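Local coordinates for cytochrome b5 reductase 4 (Homo sapiens, PDB 3LF5), which probably passes electrons from NADH through flavin to heme, the heme being held in its cytochrome b5-like domain, at residues L13-R27 with L47-D60. Numbering follows the deposited sequence.
With HEM (protoporphyrin IX containing Fe), chain C.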
loop_
_atom_site.group_PDB
_atom_site.type_symbol
_atom_site.label_atom_id
_atom_site.label_comp_id
_atom_site.label_asym_id
_atom_site.label_seq_id
_atom_site.Cartn_x
_atom_site.Cartn_y
_atom_site.Cartn_z
ATOM N N LEU A 13 4.837 -9.071 -0.210
ATOM C CA LEU A 13 5.103 -7.773 0.417
ATOM C C LEU A 13 3.921 -7.287 1.237
ATOM O O LEU A 13 4.074 -6.815 2.362
ATOM C CB LEU A 13 5.456 -6.733 -0.666
ATOM C CG LEU A 13 5.773 -5.311 -0.171
ATOM C CD1 LEU A 13 7.046 -5.282 0.676
ATOM C CD2 LEU A 13 5.898 -4.366 -1.391
ATOM N N LYS A 14 2.731 -7.416 0.653
ATOM C CA LYS A 14 1.547 -6.861 1.308
ATOM C C LYS A 14 1.144 -7.583 2.587
ATOM O O LYS A 14 0.401 -7.022 3.387
ATOM C CB LYS A 14 0.367 -6.841 0.363
ATOM C CG LYS A 14 0.541 -5.934 -0.779
ATOM C CD LYS A 14 -0.549 -6.161 -1.813
ATOM C CE LYS A 14 -1.945 -5.995 -1.238
ATOM N NZ LYS A 14 -2.160 -4.574 -0.864
ATOM N N LYS A 15 1.659 -8.794 2.818
ATOM C CA LYS A 15 1.409 -9.494 4.081
ATOM C C LYS A 15 2.094 -8.797 5.262
ATOM O O LYS A 15 1.708 -8.955 6.421
ATOM C CB LYS A 15 1.954 -10.919 4.014
ATOM C CG LYS A 15 1.283 -11.809 3.007
ATOM C CD LYS A 15 1.999 -13.153 2.920
ATOM C CE LYS A 15 1.301 -14.094 1.951
ATOM N NZ LYS A 15 1.418 -13.672 0.528
ATOM N N HIS A 16 3.150 -8.057 4.973
ATOM C CA HIS A 16 3.979 -7.449 6.004
ATOM C C HIS A 16 3.607 -5.981 6.149
ATOM O O HIS A 16 4.383 -5.071 5.820
ATOM C CB HIS A 16 5.449 -7.658 5.651
ATOM C CG HIS A 16 5.791 -9.086 5.440
ATOM N ND1 HIS A 16 6.257 -9.906 6.447
ATOM C CD2 HIS A 16 5.711 -9.854 4.334
ATOM C CE1 HIS A 16 6.444 -11.121 5.961
ATOM N NE2 HIS A 16 6.134 -11.108 4.676
ATOM N N ASN A 17 2.387 -5.758 6.633
ATOM C CA ASN A 17 1.791 -4.418 6.647
ATOM C C ASN A 17 1.394 -3.998 8.059
ATOM O O ASN A 17 0.515 -3.151 8.217
ATOM C CB ASN A 17 0.605 -4.324 5.674
ATOM C CG ASN A 17 -0.563 -5.195 6.105
ATOM O OD1 ASN A 17 -0.404 -6.061 6.951
ATOM N ND2 ASN A 17 -1.727 -4.965 5.525
ATOM N N LYS A 18 2.024 -4.609 9.072
ATOM C CA LYS A 18 1.705 -4.327 10.469
ATOM C C LYS A 18 2.940 -3.784 11.144
ATOM O O LYS A 18 4.054 -4.070 10.723
ATOM C CB LYS A 18 1.209 -5.579 11.185
ATOM C CG LYS A 18 0.025 -6.258 10.541
ATOM C CD LYS A 18 -1.183 -5.350 10.484
ATOM C CE LYS A 18 -2.471 -6.118 10.081
ATOM N NZ LYS A 18 -2.385 -6.841 8.776
ATOM N N LYS A 19 2.761 -3.006 12.194
ATOM C CA LYS A 19 3.920 -2.392 12.828
ATOM C C LYS A 19 5.012 -3.369 13.257
ATOM O O LYS A 19 6.209 -3.095 13.064
ATOM C CB LYS A 19 3.476 -1.546 14.004
ATOM C CG LYS A 19 4.575 -0.630 14.487
ATOM C CD LYS A 19 4.095 0.312 15.560
ATOM C CE LYS A 19 3.240 1.419 14.990
ATOM N NZ LYS A 19 3.037 2.478 15.975
ATOM N N ASP A 20 4.605 -4.516 13.784
ATOM C CA ASP A 20 5.563 -5.513 14.236
ATOM C C ASP A 20 6.098 -6.408 13.125
ATOM O O ASP A 20 6.966 -7.250 13.400
ATOM C CB ASP A 20 4.968 -6.380 15.370
ATOM C CG ASP A 20 3.863 -7.350 14.900
ATOM O OD1 ASP A 20 3.569 -8.294 15.671
ATOM O OD2 ASP A 20 3.248 -7.178 13.822
ATOM N N ASP A 21 5.587 -6.245 11.901
ATOM C CA ASP A 21 6.010 -7.038 10.760
ATOM C C ASP A 21 5.750 -6.198 9.520
ATOM O O ASP A 21 4.760 -6.367 8.802
ATOM C CB ASP A 21 5.261 -8.363 10.705
ATOM C CG ASP A 21 5.773 -9.290 9.621
ATOM O OD1 ASP A 21 6.792 -8.995 8.980
ATOM O OD2 ASP A 21 5.161 -10.364 9.465
ATOM N N CYS A 22 6.659 -5.249 9.306
ATOM C CA CYS A 22 6.485 -4.186 8.343
ATOM C C CYS A 22 7.591 -4.228 7.325
ATOM O O CYS A 22 8.746 -3.959 7.658
ATOM C CB CYS A 22 6.539 -2.818 9.037
ATOM S SG CYS A 22 6.139 -1.434 7.958
ATOM N N TRP A 23 7.251 -4.592 6.090
ATOM C CA TRP A 23 8.205 -4.506 4.990
ATOM C C TRP A 23 7.842 -3.322 4.102
ATOM O O TRP A 23 6.683 -3.070 3.819
ATOM C CB TRP A 23 8.230 -5.775 4.129
ATOM C CG TRP A 23 8.732 -7.026 4.800
ATOM C CD1 TRP A 23 9.073 -7.207 6.091
ATOM C CD2 TRP A 23 8.906 -8.281 4.152
ATOM N NE1 TRP A 23 9.500 -8.505 6.296
ATOM C CE2 TRP A 23 9.385 -9.181 5.109
ATOM C CE3 TRP A 23 8.715 -8.733 2.845
ATOM C CZ2 TRP A 23 9.644 -10.528 4.802
ATOM C CZ3 TRP A 23 8.982 -10.048 2.546
ATOM C CH2 TRP A 23 9.438 -10.934 3.520
ATOM N N ILE A 24 8.878 -2.643 3.606
ATOM C CA ILE A 24 8.699 -1.562 2.645
ATOM C C ILE A 24 9.696 -1.756 1.513
ATOM O O ILE A 24 10.854 -2.125 1.751
ATOM C CB ILE A 24 8.904 -0.165 3.292
ATOM C CG1 ILE A 24 7.933 0.059 4.440
ATOM C CG2 ILE A 24 8.810 0.964 2.302
ATOM C CD1 ILE A 24 8.175 1.365 5.249
ATOM N N CYS A 25 9.232 -1.496 0.295
ATOM C CA CYS A 25 10.078 -1.495 -0.876
ATOM C C CYS A 25 10.503 -0.068 -1.213
ATOM O O CYS A 25 9.650 0.807 -1.295
ATOM C CB CYS A 25 9.306 -2.098 -2.045
ATOM S SG CYS A 25 10.051 -1.878 -3.653
ATOM N N ILE A 26 11.802 0.169 -1.366
ATOM C CA ILE A 26 12.345 1.428 -1.832
ATOM C C ILE A 26 13.230 1.130 -3.036
ATOM O O ILE A 26 14.211 0.405 -2.940
ATOM C CB ILE A 26 13.168 2.170 -0.763
ATOM C CG1 ILE A 26 12.366 2.381 0.531
ATOM C CG2 ILE A 26 13.669 3.507 -1.331
ATOM C CD1 ILE A 26 11.256 3.385 0.449
ATOM N N ARG A 27 12.830 1.649 -4.194
ATOM C CA ARG A 27 13.581 1.466 -5.452
ATOM C C ARG A 27 13.946 0.006 -5.701
ATOM O O ARG A 27 15.056 -0.325 -6.107
ATOM C CB ARG A 27 14.813 2.386 -5.518
ATOM C CG ARG A 27 14.572 3.664 -6.313
ATOM C CD ARG A 27 15.712 4.663 -6.170
ATOM N NE ARG A 27 15.619 5.379 -4.905
ATOM C CZ ARG A 27 14.836 6.432 -4.702
ATOM N NH1 ARG A 27 14.086 6.915 -5.689
ATOM N NH2 ARG A 27 14.807 6.997 -3.500
ATOM N N LEU A 47 6.080 6.313 8.872
ATOM C CA LEU A 47 6.702 5.174 8.254
ATOM C C LEU A 47 5.610 4.135 7.882
ATOM O O LEU A 47 5.649 3.499 6.829
ATOM C CB LEU A 47 7.764 4.603 9.194
ATOM C CG LEU A 47 8.678 3.544 8.628
ATOM C CD1 LEU A 47 9.380 3.998 7.363
ATOM C CD2 LEU A 47 9.670 3.179 9.710
ATOM N N MET A 48 4.624 3.974 8.747
ATOM C CA MET A 48 3.526 3.048 8.486
ATOM C C MET A 48 2.675 3.393 7.268
ATOM O O MET A 48 1.968 2.527 6.763
ATOM C CB MET A 48 2.601 2.955 9.709
ATOM C CG MET A 48 3.196 2.093 10.815
ATOM S SD MET A 48 3.371 0.344 10.384
ATOM C CE MET A 48 1.660 -0.157 10.139
ATOM N N ARG A 49 2.737 4.629 6.763
ATOM C CA ARG A 49 2.033 4.980 5.545
ATOM C C ARG A 49 2.466 4.094 4.394
ATOM O O ARG A 49 1.694 3.900 3.451
ATOM C CB ARG A 49 2.279 6.436 5.178
ATOM C CG ARG A 49 1.650 7.411 6.163
ATOM C CD ARG A 49 2.084 8.800 5.850
ATOM N NE ARG A 49 1.489 9.266 4.609
ATOM C CZ ARG A 49 1.817 10.401 4.011
ATOM N NH1 ARG A 49 2.727 11.204 4.542
ATOM N NH2 ARG A 49 1.231 10.722 2.875
ATOM N N ALA A 50 3.688 3.562 4.454
ATOM C CA ALA A 50 4.247 2.737 3.383
ATOM C C ALA A 50 4.233 1.255 3.725
ATOM O O ALA A 50 4.744 0.460 2.965
ATOM C CB ALA A 50 5.676 3.189 3.020
ATOM N N ALA A 51 3.611 0.853 4.832
ATOM C CA ALA A 51 3.681 -0.537 5.284
ATOM C C ALA A 51 3.154 -1.500 4.225
ATOM O O ALA A 51 2.064 -1.305 3.681
ATOM C CB ALA A 51 2.875 -0.699 6.563
ATOM N N GLY A 52 3.925 -2.535 3.921
ATOM C CA GLY A 52 3.503 -3.538 2.983
ATOM C C GLY A 52 3.381 -3.032 1.569
ATOM O O GLY A 52 2.597 -3.576 0.794
ATOM N N SER A 53 4.141 -2.001 1.209
ATOM C CA SER A 53 3.969 -1.359 -0.098
ATOM C C SER A 53 5.273 -0.824 -0.627
ATOM O O SER A 53 6.306 -0.815 0.051
ATOM C CB SER A 53 2.996 -0.180 0.003
ATOM O OG SER A 53 3.666 0.981 0.443
ATOM N N ASP A 54 5.207 -0.300 -1.848
ATOM C CA ASP A 54 6.310 0.460 -2.392
ATOM C C ASP A 54 6.268 1.873 -1.835
ATOM O O ASP A 54 5.362 2.669 -2.148
ATOM C CB ASP A 54 6.256 0.470 -3.918
ATOM C CG ASP A 54 7.553 0.890 -4.520
ATOM O OD1 ASP A 54 7.924 2.057 -4.322
ATOM O OD2 ASP A 54 8.213 0.041 -5.157
ATOM N N GLY A 55 7.270 2.172 -1.021
ATOM C CA GLY A 55 7.389 3.459 -0.365
ATOM C C GLY A 55 8.212 4.492 -1.088
ATOM O O GLY A 55 8.453 5.547 -0.547
ATOM N N THR A 56 8.631 4.198 -2.317
ATOM C CA THR A 56 9.569 5.059 -3.008
ATOM C C THR A 56 9.042 6.480 -3.180
ATOM O O THR A 56 9.761 7.454 -2.932
ATOM C CB THR A 56 9.911 4.480 -4.401
ATOM O OG1 THR A 56 10.372 3.137 -4.226
ATOM C CG2 THR A 56 11.017 5.293 -5.077
ATOM N N GLU A 57 7.803 6.615 -3.628
ATOM C CA GLU A 57 7.241 7.968 -3.838
ATOM C C GLU A 57 7.130 8.759 -2.552
ATOM O O GLU A 57 7.508 9.924 -2.509
ATOM C CB GLU A 57 5.877 7.909 -4.530
ATOM C CG GLU A 57 5.309 9.212 -5.055
ATOM C CD GLU A 57 4.019 8.978 -5.836
ATOM O OE1 GLU A 57 3.152 9.871 -5.829
ATOM O OE2 GLU A 57 3.864 7.881 -6.433
ATOM N N LEU A 58 6.624 8.129 -1.498
ATOM C CA LEU A 58 6.541 8.804 -0.215
ATOM C C LEU A 58 7.943 9.221 0.255
ATOM O O LEU A 58 8.138 10.336 0.736
ATOM C CB LEU A 58 5.887 7.901 0.827
ATOM C CG LEU A 58 4.373 7.713 0.697
ATOM C CD1 LEU A 58 3.879 6.554 1.583
ATOM C CD2 LEU A 58 3.641 9.015 1.050
ATOM N N PHE A 59 8.890 8.293 0.162
ATOM C CA PHE A 59 10.271 8.541 0.598
ATOM C C PHE A 59 10.852 9.746 -0.164
ATOM O O PHE A 59 11.489 10.626 0.422
ATOM C CB PHE A 59 11.095 7.265 0.332
ATOM C CG PHE A 59 12.540 7.328 0.770
ATOM C CD1 PHE A 59 12.920 6.845 2.007
ATOM C CD2 PHE A 59 13.515 7.891 -0.041
ATOM C CE1 PHE A 59 14.260 6.909 2.408
ATOM C CE2 PHE A 59 14.827 7.972 0.355
ATOM C CZ PHE A 59 15.186 7.483 1.593
ATOM N N ASP A 60 10.617 9.763 -1.476
ATOM C CA ASP A 60 11.185 10.809 -2.312
ATOM C C ASP A 60 10.516 12.164 -2.061
ATOM O O ASP A 60 11.096 13.198 -2.349
ATOM C CB ASP A 60 11.084 10.440 -3.785
ATOM C CG ASP A 60 12.099 9.413 -4.207
ATOM O OD1 ASP A 60 13.010 9.090 -3.412
ATOM O OD2 ASP A 60 11.974 8.924 -5.344
HETATM C CHA HEM C . 12.694 12.195 8.616
HETATM C CHB HEM C . 8.576 10.572 6.646
HETATM C CHC HEM C . 10.765 6.519 5.313
HETATM C CHD HEM C . 14.808 8.025 7.436
HETATM C C1A HEM C . 11.398 12.089 8.194
HETATM C C2A HEM C . 10.377 13.086 8.335
HETATM C C3A HEM C . 9.249 12.645 7.813
HETATM C C4A HEM C . 9.512 11.324 7.305
HETATM C CMA HEM C . 7.893 13.378 7.708
HETATM C CAA HEM C . 10.603 14.447 8.980
HETATM C CBA HEM C . 10.914 15.339 7.791
HETATM C CGA HEM C . 10.831 16.788 8.110
HETATM O O1A HEM C . 11.392 17.506 7.253
HETATM O O2A HEM C . 10.247 17.197 9.159
HETATM C C1B HEM C . 8.813 9.365 6.049
HETATM C C2B HEM C . 7.862 8.592 5.284
HETATM C C3B HEM C . 8.464 7.467 4.915
HETATM C C4B HEM C . 9.824 7.501 5.427
HETATM C CMB HEM C . 6.418 9.018 4.982
HETATM C CAB HEM C . 7.830 6.340 4.071
HETATM C CBB HEM C . 8.543 5.684 3.147
HETATM C C1C HEM C . 12.019 6.541 5.849
HETATM C C2C HEM C . 13.004 5.483 5.842
HETATM C C3C HEM C . 14.098 5.945 6.430
HETATM C C4C HEM C . 13.860 7.278 6.832
HETATM C CMC HEM C . 12.832 4.087 5.252
HETATM C CAC HEM C . 15.438 5.267 6.717
HETATM C CBC HEM C . 15.979 4.463 5.826
HETATM C C1D HEM C . 14.661 9.317 7.825
HETATM C C2D HEM C . 15.755 10.157 8.212
HETATM C C3D HEM C . 15.102 11.467 8.598
HETATM C C4D HEM C . 13.682 11.279 8.394
HETATM C CMD HEM C . 17.245 9.776 8.230
HETATM C CAD HEM C . 15.845 12.733 9.038
HETATM C CBD HEM C . 16.432 13.443 7.807
HETATM C CGD HEM C . 17.152 14.672 8.338
HETATM O O1D HEM C . 18.005 14.533 9.247
HETATM O O2D HEM C . 16.838 15.784 7.847
HETATM N NA HEM C . 10.827 11.000 7.562
HETATM N NB HEM C . 10.004 8.685 6.121
HETATM N NC HEM C . 12.587 7.636 6.466
HETATM N ND HEM C . 13.472 9.987 7.930
HETATM FE FE HEM C . 11.744 9.305 7.009
#
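Ile24 lays its CD1 against CD1 of Leu47 (3.6 Å) and also touches the methyl of Ala50, on the heme-facing side of strand 21-26 in this cytochrome b5 fold. With chi1 at -59°, CG1 stands anti to the carbonyl carbon and carries CD1 to Leu47 and Ala50; Leu47 in turn presses CD1 on the meso carbon CHC of the heme, 3.5 Å away, and Ala50 and Gly55 border its vinyl CBB. Behind these side chains the strand pairs in parallel with 53-54: Cys25 N gives Ser53 O an almost straight bond of 3.0 Å, and Cys25 O receives Gly55 N at the start of helix 56-63. Gly52, at positive phi, sends its N-H to Trp23 O; a CB there would collide with CB of Asn17. Further along, Ile26 CD1 packs on CB of Phe59, whose ring turns its edge to C2C of the porphyrin; it also meets the rings of His63 and Tyr68 edge-to-face. Thr56 fastens the strand's end to the helix, its OG1 accepting from Arg27 N (2.9 Å) and also bonding OD1 of Asp54, which completes an Asx turn with Thr56 N. Arg27, bent at chi3 (-79°), meets Asp60 end-on, with guanidinium and carboxylate 13° from coplanar. An asparagine in place of Asp60 lacks the negative charge and one acceptor oxygen, which would probably leave Arg27 without its salt bridge and the guanidinium freer to turn. Each carboxylate oxygen uses its syn lone pair, OD2 for Arg27 NH1 at 2.9 Å and OD1 for NH2 at 2.8 Å, while Thr56 CG2 covers one guanidinium face.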